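Local coordinates for polysaccharide biosynthesis protein CapD (Bacillus thuringiensis HD-771, PDB 6BWC) that binds NADP and UDP-N-acetylglucosamine and probably acts as the short-chain dehydrogenase-type enzyme Pen in CMP-pseudaminic acid biosynthesis, at residues G64-N68 / E100-T104; K89-E95 / T136-G140; D197-F203 / E269-L275. The protein carries 2 engineered substitutions. One frame throughout, in Å; residues are numbered along the deposited sequence.

Contact 1 of 3, residues G64-N68 / E100-T104. With NAP (NADP nicotinamide-adenine-dinucleotide phosphate), chain N.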
loop_
_atom_site.group_PDB
_atom_site.type_symbol
_atom_site.label_atom_id
_atom_site.label_comp_id
_atom_site.label_asym_id
_atom_site.label_seq_id
_atom_site.Cartn_x
_atom_site.Cartn_y
_atom_site.Cartn_z
ATOM N N GLY C 64 -17.509 3.217 -8.015
ATOM C CA GLY C 64 -16.188 3.627 -7.535
ATOM C C GLY C 64 -16.194 4.146 -6.107
ATOM O O GLY C 64 -17.269 4.442 -5.542
ATOM N N ASP C 65 -14.995 4.246 -5.519
ATOM C CA ASP C 65 -14.839 4.784 -4.179
ATOM C C ASP C 65 -13.725 5.812 -4.116
ATOM O O ASP C 65 -12.617 5.509 -4.490
ATOM C CB ASP C 65 -14.559 3.643 -3.232
ATOM C CG ASP C 65 -14.637 4.047 -1.780
ATOM O OD1 ASP C 65 -14.003 5.052 -1.383
ATOM O OD2 ASP C 65 -15.318 3.336 -1.018
ATOM N N ILE C 66 -14.024 7.009 -3.593
ATOM C CA ILE C 66 -13.018 8.105 -3.414
ATOM C C ILE C 66 -11.826 7.796 -2.483
ATOM O O ILE C 66 -10.852 8.554 -2.468
ATOM C CB ILE C 66 -13.623 9.542 -3.105
ATOM C CG1 ILE C 66 -14.765 9.610 -2.087
ATOM C CG2 ILE C 66 -14.246 10.141 -4.344
ATOM C CD1 ILE C 66 -14.312 9.587 -0.671
ATOM N N ARG C 67 -11.892 6.687 -1.733
ATOM C CA ARG C 67 -10.739 6.149 -0.997
ATOM C C ARG C 67 -9.705 5.525 -1.983
ATOM O O ARG C 67 -8.514 5.431 -1.678
ATOM C CB ARG C 67 -11.208 5.124 0.045
ATOM C CG ARG C 67 -12.182 5.665 1.115
ATOM C CD ARG C 67 -12.807 4.559 1.985
ATOM N NE ARG C 67 -13.716 5.059 3.043
ATOM C CZ ARG C 67 -14.214 4.316 4.054
ATOM N NH1 ARG C 67 -13.895 3.026 4.176
ATOM N NH2 ARG C 67 -15.024 4.860 4.963
ATOM N N ASN C 68 -10.182 5.128 -3.169
ATOM C CA ASN C 68 -9.367 4.585 -4.258
ATOM C C ASN C 68 -8.839 5.686 -5.189
ATOM O O ASN C 68 -9.592 6.169 -6.022
ATOM C CB ASN C 68 -10.236 3.590 -5.067
ATOM C CG ASN C 68 -9.428 2.527 -5.778
ATOM O OD1 ASN C 68 -8.246 2.691 -6.065
ATOM N ND2 ASN C 68 -10.070 1.420 -6.061
ATOM N N GLU C 100 -13.309 5.726 9.642
ATOM C CA GLU C 100 -14.031 5.666 8.377
ATOM C C GLU C 100 -14.314 7.063 7.884
ATOM O O GLU C 100 -14.131 7.361 6.710
ATOM C CB GLU C 100 -15.353 4.931 8.537
ATOM C CG GLU C 100 -15.201 3.455 8.871
ATOM C CD GLU C 100 -14.745 2.656 7.663
ATOM O OE1 GLU C 100 -15.437 2.719 6.617
ATOM O OE2 GLU C 100 -13.682 1.995 7.754
ATOM N N ALA C 101 -14.755 7.922 8.786
ATOM C CA ALA C 101 -14.900 9.330 8.450
ATOM C C ALA C 101 -13.587 9.984 7.937
ATOM O O ALA C 101 -13.622 10.832 7.035
ATOM C CB ALA C 101 -15.453 10.094 9.641
ATOM N N VAL C 102 -12.447 9.585 8.503
ATOM C CA VAL C 102 -11.137 10.075 8.038
ATOM C C VAL C 102 -10.890 9.646 6.604
ATOM O O VAL C 102 -10.484 10.470 5.794
ATOM C CB VAL C 102 -9.919 9.594 8.887
ATOM C CG1 VAL C 102 -8.601 10.095 8.316
ATOM C CG2 VAL C 102 -10.031 10.063 10.323
ATOM N N LEU C 103 -11.110 8.374 6.295
ATOM C CA LEU C 103 -10.841 7.875 4.954
ATOM C C LEU C 103 -11.740 8.577 3.909
ATOM O O LEU C 103 -11.261 9.096 2.905
ATOM C CB LEU C 103 -10.985 6.337 4.889
ATOM C CG LEU C 103 -10.002 5.475 5.737
ATOM C CD1 LEU C 103 -10.241 3.979 5.596
ATOM C CD2 LEU C 103 -8.554 5.780 5.404
ATOM N N THR C 104 -13.029 8.649 4.175
ATOM C CA THR C 104 -13.952 9.217 3.216
ATOM C C THR C 104 -13.836 10.758 3.161
ATOM O O THR C 104 -13.707 11.331 2.065
ATOM C CB THR C 104 -15.379 8.708 3.516
ATOM O OG1 THR C 104 -15.409 7.271 3.414
ATOM C CG2 THR C 104 -16.407 9.280 2.542
HETATM P PA NAP N . -25.945 11.895 0.592
HETATM O O1A NAP N . -27.371 11.882 0.117
HETATM O O2A NAP N . -25.583 10.889 1.631
HETATM O O5B NAP N . -24.953 11.766 -0.646
HETATM C C5B NAP N . -23.685 11.128 -0.475
HETATM C C4B NAP N . -23.140 10.711 -1.838
HETATM O O4B NAP N . -21.794 10.246 -1.776
HETATM C C3B NAP N . -23.929 9.546 -2.373
HETATM O O3B NAP N . -23.905 9.715 -3.787
HETATM C C2B NAP N . -23.138 8.352 -1.905
HETATM O O2B NAP N . -23.512 7.233 -2.682
HETATM C C1B NAP N . -21.705 8.851 -2.096
HETATM N N9A NAP N . -20.579 8.272 -1.287
HETATM C C8A NAP N . -20.477 8.041 0.054
HETATM N N7A NAP N . -19.249 7.526 0.401
HETATM C C5A NAP N . -18.542 7.430 -0.738
HETATM C C6A NAP N . -17.191 6.971 -1.150
HETATM N N6A NAP N . -16.302 6.499 -0.266
HETATM N N1A NAP N . -16.854 7.043 -2.449
HETATM C C2A NAP N . -17.699 7.504 -3.388
HETATM N N3A NAP N . -18.939 7.929 -3.100
HETATM C C4A NAP N . -19.414 7.922 -1.829
HETATM O O3 NAP N . -25.488 13.352 1.116
HETATM P PN NAP N . -26.051 14.801 0.657
HETATM O O1N NAP N . -26.334 14.854 -0.838
HETATM O O2N NAP N . -27.085 15.243 1.646
HETATM O O5D NAP N . -24.811 15.736 1.002
HETATM C C5D NAP N . -23.801 15.909 0.040
HETATM C C4D NAP N . -22.656 16.728 0.628
HETATM O O4D NAP N . -23.223 17.876 1.273
HETATM C C3D NAP N . -21.737 16.051 1.660
HETATM O O3D NAP N . -20.379 16.324 1.305
HETATM C C2D NAP N . -22.074 16.697 2.983
HETATM O O2D NAP N . -20.936 16.822 3.843
HETATM C C1D NAP N . -22.592 18.067 2.544
HETATM N N1N NAP N . -23.540 18.697 3.472
HETATM C C2N NAP N . -24.788 18.205 3.537
HETATM C C3N NAP N . -25.766 18.719 4.369
HETATM C C7N NAP N . -27.139 18.149 4.462
HETATM O O7N NAP N . -27.877 18.558 5.360
HETATM N N7N NAP N . -27.564 17.200 3.624
HETATM C C4N NAP N . -25.441 19.902 5.206
HETATM C C5N NAP N . -24.052 20.351 5.065
HETATM C C6N NAP N . -23.161 19.753 4.191
HETATM P P2B NAP N . -23.179 5.728 -2.211
HETATM O O1X NAP N . -24.045 4.969 -3.198
HETATM O O2X NAP N . -21.709 5.514 -2.504
HETATM O O3X NAP N . -23.565 5.623 -0.716
#

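Contact 2 of 3, residues K89-E95 / T136-G140. With UD1 (uridine-diphosphate-N-acetylglucosamine), chain O.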
loop_
_atom_site.group_PDB
_atom_site.type_symbol
_atom_site.label_atom_id
_atom_site.label_comp_id
_atom_site.label_asym_id
_atom_site.label_seq_id
_atom_site.Cartn_x
_atom_site.Cartn_y
_atom_site.Cartn_z
ATOM N N LYS C 89 -21.743 12.175 6.213
ATOM C CA LYS C 89 -22.314 13.446 6.638
ATOM C C LYS C 89 -23.116 13.353 7.926
ATOM O O LYS C 89 -23.803 14.316 8.279
ATOM C CB LYS C 89 -23.264 13.953 5.545
ATOM C CG LYS C 89 -24.543 13.113 5.301
ATOM C CD LYS C 89 -25.572 13.917 4.520
ATOM C CE LYS C 89 -26.864 13.150 4.352
ATOM N NZ LYS C 89 -27.982 14.035 3.907
ATOM N N HIS C 90 -23.082 12.201 8.593
ATOM C CA HIS C 90 -23.838 11.994 9.820
ATOM C C HIS C 90 -22.944 12.195 11.006
ATOM O O HIS C 90 -21.926 11.515 11.121
ATOM C CB HIS C 90 -24.352 10.581 9.909
ATOM C CG HIS C 90 -25.686 10.374 9.281
ATOM N ND1 HIS C 90 -26.840 10.260 10.022
ATOM C CD2 HIS C 90 -26.047 10.210 7.989
ATOM C CE1 HIS C 90 -27.861 10.067 9.209
ATOM N NE2 HIS C 90 -27.405 10.025 7.971
ATOM N N VAL C 91 -23.352 13.094 11.901
ATOM C CA VAL C 91 -22.589 13.407 13.097
ATOM C C VAL C 91 -22.403 12.157 13.948
ATOM O O VAL C 91 -21.254 11.838 14.305
ATOM C CB VAL C 91 -23.226 14.556 13.907
ATOM C CG1 VAL C 91 -22.663 14.645 15.319
ATOM C CG2 VAL C 91 -22.987 15.874 13.187
ATOM N N SER C 92 -23.494 11.440 14.243
ATOM C CA SER C 92 -23.412 10.296 15.160
ATOM C C SER C 92 -22.510 9.217 14.565
ATOM O O SER C 92 -21.536 8.827 15.205
ATOM C CB SER C 92 -24.797 9.733 15.540
ATOM O OG SER C 92 -25.228 8.718 14.654
ATOM N N PHE C 93 -22.804 8.790 13.336
ATOM C CA PHE C 93 -21.991 7.773 12.628
ATOM C C PHE C 93 -20.486 8.088 12.568
ATOM O O PHE C 93 -19.665 7.167 12.648
ATOM C CB PHE C 93 -22.521 7.536 11.193
ATOM C CG PHE C 93 -23.771 6.699 11.146
ATOM C CD1 PHE C 93 -23.689 5.309 11.102
ATOM C CD2 PHE C 93 -25.031 7.287 11.170
ATOM C CE1 PHE C 93 -24.846 4.534 11.066
ATOM C CE2 PHE C 93 -26.182 6.519 11.142
ATOM C CZ PHE C 93 -26.091 5.143 11.094
ATOM N N CYS C 94 -20.142 9.377 12.413
ATOM C CA CYS C 94 -18.736 9.830 12.312
ATOM C C CYS C 94 -18.016 9.870 13.672
ATOM O O CYS C 94 -16.792 9.911 13.716
ATOM C CB CYS C 94 -18.641 11.225 11.649
ATOM S SG CYS C 94 -18.948 11.357 9.862
ATOM N N GLU C 95 -18.771 9.922 14.773
ATOM C CA GLU C 95 -18.197 9.725 16.134
ATOM C C GLU C 95 -17.966 8.261 16.469
ATOM O O GLU C 95 -16.973 7.971 17.116
ATOM C CB GLU C 95 -19.070 10.308 17.238
ATOM C CG GLU C 95 -19.315 11.787 17.109
ATOM C CD GLU C 95 -18.238 12.644 17.706
ATOM O OE1 GLU C 95 -18.245 12.917 18.925
ATOM O OE2 GLU C 95 -17.428 13.104 16.905
ATOM N N THR C 136 -17.551 20.551 17.375
ATOM C CA THR C 136 -17.698 19.735 18.579
ATOM C C THR C 136 -17.807 18.237 18.220
ATOM O O THR C 136 -18.147 17.397 19.079
ATOM C CB THR C 136 -18.975 20.160 19.319
ATOM O OG1 THR C 136 -19.219 21.540 19.077
ATOM C CG2 THR C 136 -18.860 19.970 20.806
ATOM N N ASN C 137 -17.529 17.903 16.954
ATOM C CA ASN C 137 -17.538 16.512 16.515
ATOM C C ASN C 137 -16.481 16.216 15.458
ATOM O O ASN C 137 -15.894 17.144 14.818
ATOM C CB ASN C 137 -18.922 16.092 16.020
ATOM C CG ASN C 137 -19.508 17.063 15.008
ATOM O OD1 ASN C 137 -18.952 17.268 13.930
ATOM N ND2 ASN C 137 -20.655 17.646 15.337
ATOM N N ASN C 138 -16.251 14.912 15.292
ATOM C CA ASN C 138 -15.268 14.385 14.353
ATOM C C ASN C 138 -15.689 14.754 12.959
ATOM O O ASN C 138 -14.852 15.084 12.148
ATOM C CB ASN C 138 -15.114 12.859 14.522
ATOM C CG ASN C 138 -14.033 12.261 13.638
ATOM O OD1 ASN C 138 -12.904 12.743 13.591
ATOM N ND2 ASN C 138 -14.369 11.200 12.947
ATOM N N TYR C 139 -16.993 14.753 12.685
ATOM C CA TYR C 139 -17.486 15.105 11.330
ATOM C C TYR C 139 -17.024 16.511 10.946
ATOM O O TYR C 139 -16.344 16.698 9.930
ATOM C CB TYR C 139 -19.010 14.960 11.209
ATOM C CG TYR C 139 -19.546 15.566 9.938
ATOM C CD1 TYR C 139 -19.085 15.156 8.700
ATOM C CD2 TYR C 139 -20.491 16.579 9.977
ATOM C CE1 TYR C 139 -19.550 15.735 7.540
ATOM C CE2 TYR C 139 -20.975 17.148 8.827
ATOM C CZ TYR C 139 -20.512 16.729 7.608
ATOM O OH TYR C 139 -21.036 17.327 6.457
ATOM N N GLY C 140 -17.350 17.479 11.791
ATOM C CA GLY C 140 -16.898 18.854 11.593
ATOM C C GLY C 140 -15.385 19.006 11.693
ATOM O O GLY C 140 -14.803 19.916 11.090
HETATM C "C1'" UD1 O . -27.027 18.029 8.946
HETATM C "C2'" UD1 O . -26.028 17.271 8.088
HETATM C "C3'" UD1 O . -24.589 17.646 8.435
HETATM C "C4'" UD1 O . -24.387 19.158 8.484
HETATM C "C5'" UD1 O . -25.555 19.898 9.165
HETATM C "C6'" UD1 O . -25.466 21.400 8.867
HETATM C "C7'" UD1 O . -27.123 15.125 7.580
HETATM C "C8'" UD1 O . -27.340 13.705 8.061
HETATM N "N2'" UD1 O . -26.207 15.839 8.242
HETATM O "O1'" UD1 O . -26.774 17.771 10.318
HETATM O "O3'" UD1 O . -23.708 17.038 7.469
HETATM O "O4'" UD1 O . -23.184 19.480 9.159
HETATM O "O5'" UD1 O . -26.843 19.401 8.745
HETATM O "O6'" UD1 O . -25.853 22.187 9.997
HETATM O "O7'" UD1 O . -27.810 15.579 6.667
HETATM N N1 UD1 O . -32.835 15.334 15.786
HETATM C C2 UD1 O . -33.885 14.836 16.615
HETATM N N3 UD1 O . -34.183 13.527 16.597
HETATM C C4 UD1 O . -33.512 12.659 15.814
HETATM C C5 UD1 O . -32.506 13.099 14.990
HETATM C C6 UD1 O . -32.191 14.449 14.977
HETATM O O2 UD1 O . -34.528 15.584 17.374
HETATM O O4 UD1 O . -33.796 11.451 15.796
HETATM C C1B UD1 O . -32.460 16.764 15.794
HETATM C C2B UD1 O . -30.960 17.050 15.899
HETATM O "O2'" UD1 O . -30.515 17.114 17.247
HETATM C C3B UD1 O . -30.779 18.349 15.139
HETATM C C4B UD1 O . -31.882 18.273 14.105
HETATM O O4B UD1 O . -32.840 17.318 14.559
HETATM O O3B UD1 O . -30.987 19.536 15.913
HETATM C C5B UD1 O . -31.389 17.868 12.725
HETATM O O5B UD1 O . -30.807 16.556 12.670
HETATM P PA UD1 O . -30.371 16.074 11.202
HETATM O O1A UD1 O . -30.060 14.598 11.138
HETATM O O2A UD1 O . -31.322 16.623 10.134
HETATM O O3A UD1 O . -29.103 16.984 10.786
HETATM P PB UD1 O . -27.848 17.659 11.555
HETATM O O1B UD1 O . -27.228 16.656 12.505
HETATM O O2B UD1 O . -28.111 19.056 12.104
#

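Contact 3 of 3, residues D197-F203 / E269-L275. With UD1 (uridine-diphosphate-N-acetylglucosamine), chain O.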
loop_
_atom_site.group_PDB
_atom_site.type_symbol
_atom_site.label_atom_id
_atom_site.label_comp_id
_atom_site.label_asym_id
_atom_site.label_seq_id
_atom_site.Cartn_x
_atom_site.Cartn_y
_atom_site.Cartn_z
ATOM N N ASP C 197 -33.198 17.543 21.654
ATOM C CA ASP C 197 -33.190 18.660 22.586
ATOM C C ASP C 197 -33.841 19.840 21.868
ATOM O O ASP C 197 -33.252 20.412 20.954
ATOM C CB ASP C 197 -31.737 18.937 22.976
ATOM C CG ASP C 197 -31.575 20.118 23.894
ATOM O OD1 ASP C 197 -32.372 21.079 23.823
ATOM O OD2 ASP C 197 -30.596 20.087 24.674
ATOM N N LEU C 198 -35.055 20.198 22.278
ATOM C CA LEU C 198 -35.897 21.122 21.499
ATOM C C LEU C 198 -35.307 22.518 21.368
ATOM O O LEU C 198 -35.529 23.215 20.377
ATOM C CB LEU C 198 -37.310 21.197 22.091
ATOM C CG LEU C 198 -38.079 19.876 22.018
ATOM C CD1 LEU C 198 -39.327 19.878 22.893
ATOM C CD2 LEU C 198 -38.412 19.541 20.568
ATOM N N SER C 199 -34.517 22.897 22.360
ATOM C CA SER C 199 -33.797 24.174 22.365
ATOM C C SER C 199 -32.768 24.394 21.251
ATOM O O SER C 199 -32.281 25.510 21.095
ATOM C CB SER C 199 -33.088 24.356 23.716
ATOM O OG SER C 199 -31.714 24.602 23.522
ATOM N N MET C 200 -32.382 23.339 20.536
ATOM C CA MET C 200 -31.402 23.452 19.450
ATOM C C MET C 200 -31.977 24.283 18.291
ATOM O O MET C 200 -33.176 24.205 17.974
ATOM C CB MET C 200 -30.996 22.061 18.927
ATOM C CG MET C 200 -30.233 21.179 19.899
ATOM S SD MET C 200 -30.444 19.448 19.439
ATOM C CE MET C 200 -28.730 18.986 19.278
ATOM N N SER C 201 -31.113 25.073 17.673
ATOM C CA SER C 201 -31.474 25.921 16.560
ATOM C C SER C 201 -30.551 25.508 15.423
ATOM O O SER C 201 -29.501 24.927 15.692
ATOM C CB SER C 201 -31.292 27.397 16.952
ATOM O OG SER C 201 -29.928 27.725 17.244
ATOM N N ARG C 202 -30.926 25.782 14.173
ATOM C CA ARG C 202 -30.135 25.352 13.012
ATOM C C ARG C 202 -30.336 26.270 11.809
ATOM O O ARG C 202 -31.477 26.646 11.510
ATOM C CB ARG C 202 -30.551 23.928 12.596
ATOM C CG ARG C 202 -30.103 22.754 13.484
ATOM C CD ARG C 202 -28.655 22.360 13.227
ATOM N NE ARG C 202 -28.255 21.178 14.001
ATOM C CZ ARG C 202 -27.789 21.186 15.252
ATOM N NH1 ARG C 202 -27.647 22.317 15.934
ATOM N NH2 ARG C 202 -27.468 20.042 15.837
ATOM N N PHE C 203 -29.252 26.609 11.105
ATOM C CA PHE C 203 -29.367 27.218 9.758
ATOM C C PHE C 203 -29.853 26.155 8.781
ATOM O O PHE C 203 -29.264 25.084 8.727
ATOM C CB PHE C 203 -28.022 27.738 9.258
ATOM C CG PHE C 203 -27.619 29.063 9.831
ATOM C CD1 PHE C 203 -26.640 29.155 10.813
ATOM C CD2 PHE C 203 -28.201 30.235 9.364
ATOM C CE1 PHE C 203 -26.264 30.387 11.327
ATOM C CE2 PHE C 203 -27.827 31.469 9.874
ATOM C CZ PHE C 203 -26.855 31.544 10.849
ATOM N N GLU C 269 -22.899 16.327 19.031
ATOM C CA GLU C 269 -23.876 17.311 18.524
ATOM C C GLU C 269 -23.649 18.707 19.116
ATOM O O GLU C 269 -23.394 18.843 20.300
ATOM C CB GLU C 269 -25.335 16.884 18.817
ATOM C CG GLU C 269 -25.906 15.834 17.868
ATOM C CD GLU C 269 -27.416 15.620 18.032
ATOM O OE1 GLU C 269 -27.826 15.113 19.100
ATOM O OE2 GLU C 269 -28.198 15.933 17.091
ATOM N N LYS C 270 -23.755 19.718 18.258
ATOM C CA LYS C 270 -23.684 21.140 18.617
ATOM C C LYS C 270 -25.104 21.699 18.803
ATOM O O LYS C 270 -26.063 21.201 18.195
ATOM C CB LYS C 270 -22.987 21.908 17.481
ATOM C CG LYS C 270 -22.178 23.131 17.869
ATOM C CD LYS C 270 -21.449 23.643 16.639
ATOM C CE LYS C 270 -20.776 24.954 16.922
ATOM N NZ LYS C 270 -20.047 25.389 15.718
ATOM N N MET C 271 -25.216 22.751 19.613
ATOM C CA MET C 271 -26.521 23.325 19.988
ATOM C C MET C 271 -27.099 24.231 18.924
ATOM O O MET C 271 -28.308 24.248 18.696
ATOM C CB MET C 271 -26.425 24.102 21.317
ATOM C CG MET C 271 -26.468 23.222 22.556
ATOM S SD MET C 271 -27.947 22.180 22.559
ATOM C CE MET C 271 -27.372 20.940 23.684
ATOM N N TYR C 272 -26.193 24.962 18.292
ATOM C CA TYR C 272 -26.454 25.934 17.240
ATOM C C TYR C 272 -25.379 25.633 16.209
ATOM O O TYR C 272 -24.504 24.800 16.463
ATOM C CB TYR C 272 -26.269 27.356 17.776
ATOM C CG TYR C 272 -24.966 27.507 18.500
ATOM C CD1 TYR C 272 -23.815 27.908 17.827
ATOM C CD2 TYR C 272 -24.867 27.171 19.852
ATOM C CE1 TYR C 272 -22.600 27.997 18.483
ATOM C CE2 TYR C 272 -23.666 27.258 20.521
ATOM C CZ TYR C 272 -22.531 27.667 19.833
ATOM O OH TYR C 272 -21.330 27.759 20.508
ATOM N N GLU C 273 -25.422 26.299 15.063
ATOM C CA GLU C 273 -24.355 26.173 14.070
ATOM C C GLU C 273 -23.856 27.570 13.765
ATOM O O GLU C 273 -24.338 28.525 14.361
ATOM C CB GLU C 273 -24.846 25.436 12.822
ATOM C CG GLU C 273 -25.169 23.950 13.041
ATOM C CD GLU C 273 -23.954 23.035 13.242
ATOM O OE1 GLU C 273 -22.789 23.536 13.265
ATOM O OE2 GLU C 273 -24.169 21.795 13.367
ATOM N N GLU C 274 -22.850 27.681 12.899
ATOM C CA GLU C 274 -22.221 28.963 12.573
ATOM C C GLU C 274 -21.799 28.975 11.093
ATOM O O GLU C 274 -21.348 27.969 10.567
ATOM C CB GLU C 274 -21.000 29.222 13.491
ATOM C CG GLU C 274 -21.243 29.070 15.000
ATOM C CD GLU C 274 -20.003 29.340 15.849
ATOM O OE1 GLU C 274 -19.281 28.384 16.207
ATOM O OE2 GLU C 274 -19.734 30.517 16.167
ATOM N N LEU C 275 -21.954 30.123 10.440
ATOM C CA LEU C 275 -21.629 30.282 9.014
ATOM C C LEU C 275 -20.139 30.557 8.803
ATOM O O LEU C 275 -19.614 30.304 7.704
ATOM C CB LEU C 275 -22.416 31.451 8.405
ATOM C CG LEU C 275 -23.937 31.529 8.605
ATOM C CD1 LEU C 275 -24.444 32.883 8.132
ATOM C CD2 LEU C 275 -24.648 30.373 7.901
HETATM C "C1'" UD1 O . -27.027 18.029 8.946
HETATM C "C2'" UD1 O . -26.028 17.271 8.088
HETATM C "C3'" UD1 O . -24.589 17.646 8.435
HETATM C "C4'" UD1 O . -24.387 19.158 8.484
HETATM C "C5'" UD1 O . -25.555 19.898 9.165
HETATM C "C6'" UD1 O . -25.466 21.400 8.867
HETATM C "C7'" UD1 O . -27.123 15.125 7.580
HETATM C "C8'" UD1 O . -27.340 13.705 8.061
HETATM N "N2'" UD1 O . -26.207 15.839 8.242
HETATM O "O1'" UD1 O . -26.774 17.771 10.318
HETATM O "O3'" UD1 O . -23.708 17.038 7.469
HETATM O "O4'" UD1 O . -23.184 19.480 9.159
HETATM O "O5'" UD1 O . -26.843 19.401 8.745
HETATM O "O6'" UD1 O . -25.853 22.187 9.997
HETATM O "O7'" UD1 O . -27.810 15.579 6.667
HETATM N N1 UD1 O . -32.835 15.334 15.786
HETATM C C2 UD1 O . -33.885 14.836 16.615
HETATM N N3 UD1 O . -34.183 13.527 16.597
HETATM C C4 UD1 O . -33.512 12.659 15.814
HETATM C C5 UD1 O . -32.506 13.099 14.990
HETATM C C6 UD1 O . -32.191 14.449 14.977
HETATM O O2 UD1 O . -34.528 15.584 17.374
HETATM O O4 UD1 O . -33.796 11.451 15.796
HETATM C C1B UD1 O . -32.460 16.764 15.794
HETATM C C2B UD1 O . -30.960 17.050 15.899
HETATM O "O2'" UD1 O . -30.515 17.114 17.247
HETATM C C3B UD1 O . -30.779 18.349 15.139
HETATM C C4B UD1 O . -31.882 18.273 14.105
HETATM O O4B UD1 O . -32.840 17.318 14.559
HETATM O O3B UD1 O . -30.987 19.536 15.913
HETATM C C5B UD1 O . -31.389 17.868 12.725
HETATM O O5B UD1 O . -30.807 16.556 12.670
HETATM P PA UD1 O . -30.371 16.074 11.202
HETATM O O1A UD1 O . -30.060 14.598 11.138
HETATM O O2A UD1 O . -31.322 16.623 10.134
HETATM O O3A UD1 O . -29.103 16.984 10.786
HETATM P PB UD1 O . -27.848 17.659 11.555
HETATM O O1B UD1 O . -27.228 16.656 12.505
HETATM O O2B UD1 O . -28.111 19.056 12.104
#

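Contact 1 of 3, residues G64-N68 / E100-T104
E100 sits in the first turn of helix 98-118 and holds the far end of R67. Its side chain curls (chi1 and chi2 both m), so that OE1 accepts from R67 NH2 at 2.7 Å and from R67 NH1 at 2.9 Å. This is a salt bridge with two hydrogen bonds to a single oxygen. A101 and V102 point away from residues 64-68. V102 packs instead on I106 of the third subunit. L103 points toward the loop, and its CB lies over one face of the R67 guanidinium, 3.5 Å from R67 NE. The contact belongs to the Rossmann fold. Residues 64-68 follow strand 59-63, where the loop meets the adenine of NADP. D65 OD1 accepts from NAP N6A at 2.9 Å, and I66 N donates to NAP N1A at 3.1 Å. The two bonds read the amino group and the neighbouring ring nitrogen of the adenine. D65 OD1 also accepts from R67 N at 2.7 Å, an Asx turn. A type I turn from D65 to N68 overlaps it, closed by N68 N to D65 O at 2.8 Å. T104 lies one helical turn after E100. Its OG1 accepts from R67 NE at 2.8 Å and from R67 NH2 at 2.9 Å, near the guanidinium plane. The R67 chain is extended beyond chi1, which lets it span both acceptors. T104 CG2 also meets I66 CD1 at 3.8 Å, and I66 CD1 is 3.3 Å from T104 O.

Contact 2 of 3, residues K89-E95 / T136-G140
Y139 matches the tyrosine of the Tyr-x-x-x-Lys motif of short-chain dehydrogenases, and here the start of helix 138-156 packs on helix 91-96. N137 is the N-cap of the first of these. Its chi1 is p, and OD1 accepts from G140 N at 2.7 Å. E95 takes m for both chi1 and chi2 and folds toward the same helix start. Its OE2 accepts from N138 N at 2.7 Å, a hydrogen bond between the two helices. N138 is t at chi1, and its ND2 donates to C94 O at 2.9 Å. The other end of that amide, N138 OD1, hydrogen-bonds T145 of the third subunit. Y139 is also t at chi1, which lays its ring along the 89-95 segment. C94 CB meets Y139 CB at 3.8 Å, and V91 CG2 meets Y139 CD2 at 4.1 Å. K89 CA makes an off-centre CH-pi contact with the ring, 4.1 Å from its centroid. K89 is p at chi1 and then t throughout. This carries NZ away from the ring to a salt bridge with NADP. Y139 OH also hydrogen-bonds NADP. The N-acetylglucosamine of UD1 sits beside both residues. UD1 O3' donates to K89 O at 2.8 Å, and K89 NZ donates to UD1 O7' at 3.2 Å.

Contact 3 of 3, residues D197-F203 / E269-L275
This contact forms part of the UDP-N-acetylglucosamine pocket, at the ribose and diphosphate. R202 NE donates to UD1 O2B at 2.8 Å. UD1 O2' donates to E269 OE2 at 2.6 Å, and M200 SD is 3.2 Å from the same hydroxyl. R202 is tied to the facing loop by K270 O, which accepts from R202 NH1 and R202 NH2, both at 3.0 Å. E273 OE2 and UD1 O3B lie over opposite faces of its guanidinium. Extended short-chain dehydrogenases bind the nucleotide sugar partly through a smaller domain beside the Rossmann fold. Consistent with this, strand 201-205 is the middle strand of a small three-stranded sheet, with 171-172 and 233-235 as neighbours. Residues 269-275 run alongside residues 197-203, their end-to-end directions 21° apart. One backbone hydrogen bond joins them, S201 N to M271 O at 3.1 Å. Next to it M200 CG packs on M271 SD at 3.6 Å. Farther on, L275 CD2 sits over the face of the F203 ring, 3.6 Å from its centroid, in a CH-pi contact. S201 OG touches Y272 CB at 3.7 Å and hydrogen-bonds S316.

Overall arrangement
The three contacts follow the bound ligands across the chain. Contact 1 meets the adenine end of NADP. Contact 2 touches both NADP and the sugar of the bound UDP-N-acetylglucosamine. Contact 3 grips the ribose and diphosphate of that ligand. The centres of contacts 1 and 2 are about 15 Å apart, and those of contacts 2 and 3 are about 14 Å apart. A101 CB joins the first pair, 3.7 Å from N138 ND2 and also 3.7 Å from C94 SG. T136 OG1 meets K270 CG at 3.6 Å between contacts 2 and 3. Contacts 1 and 3 do not touch, with centres about 28 Å apart. Contacts 1 and 2 also meet the second subunit.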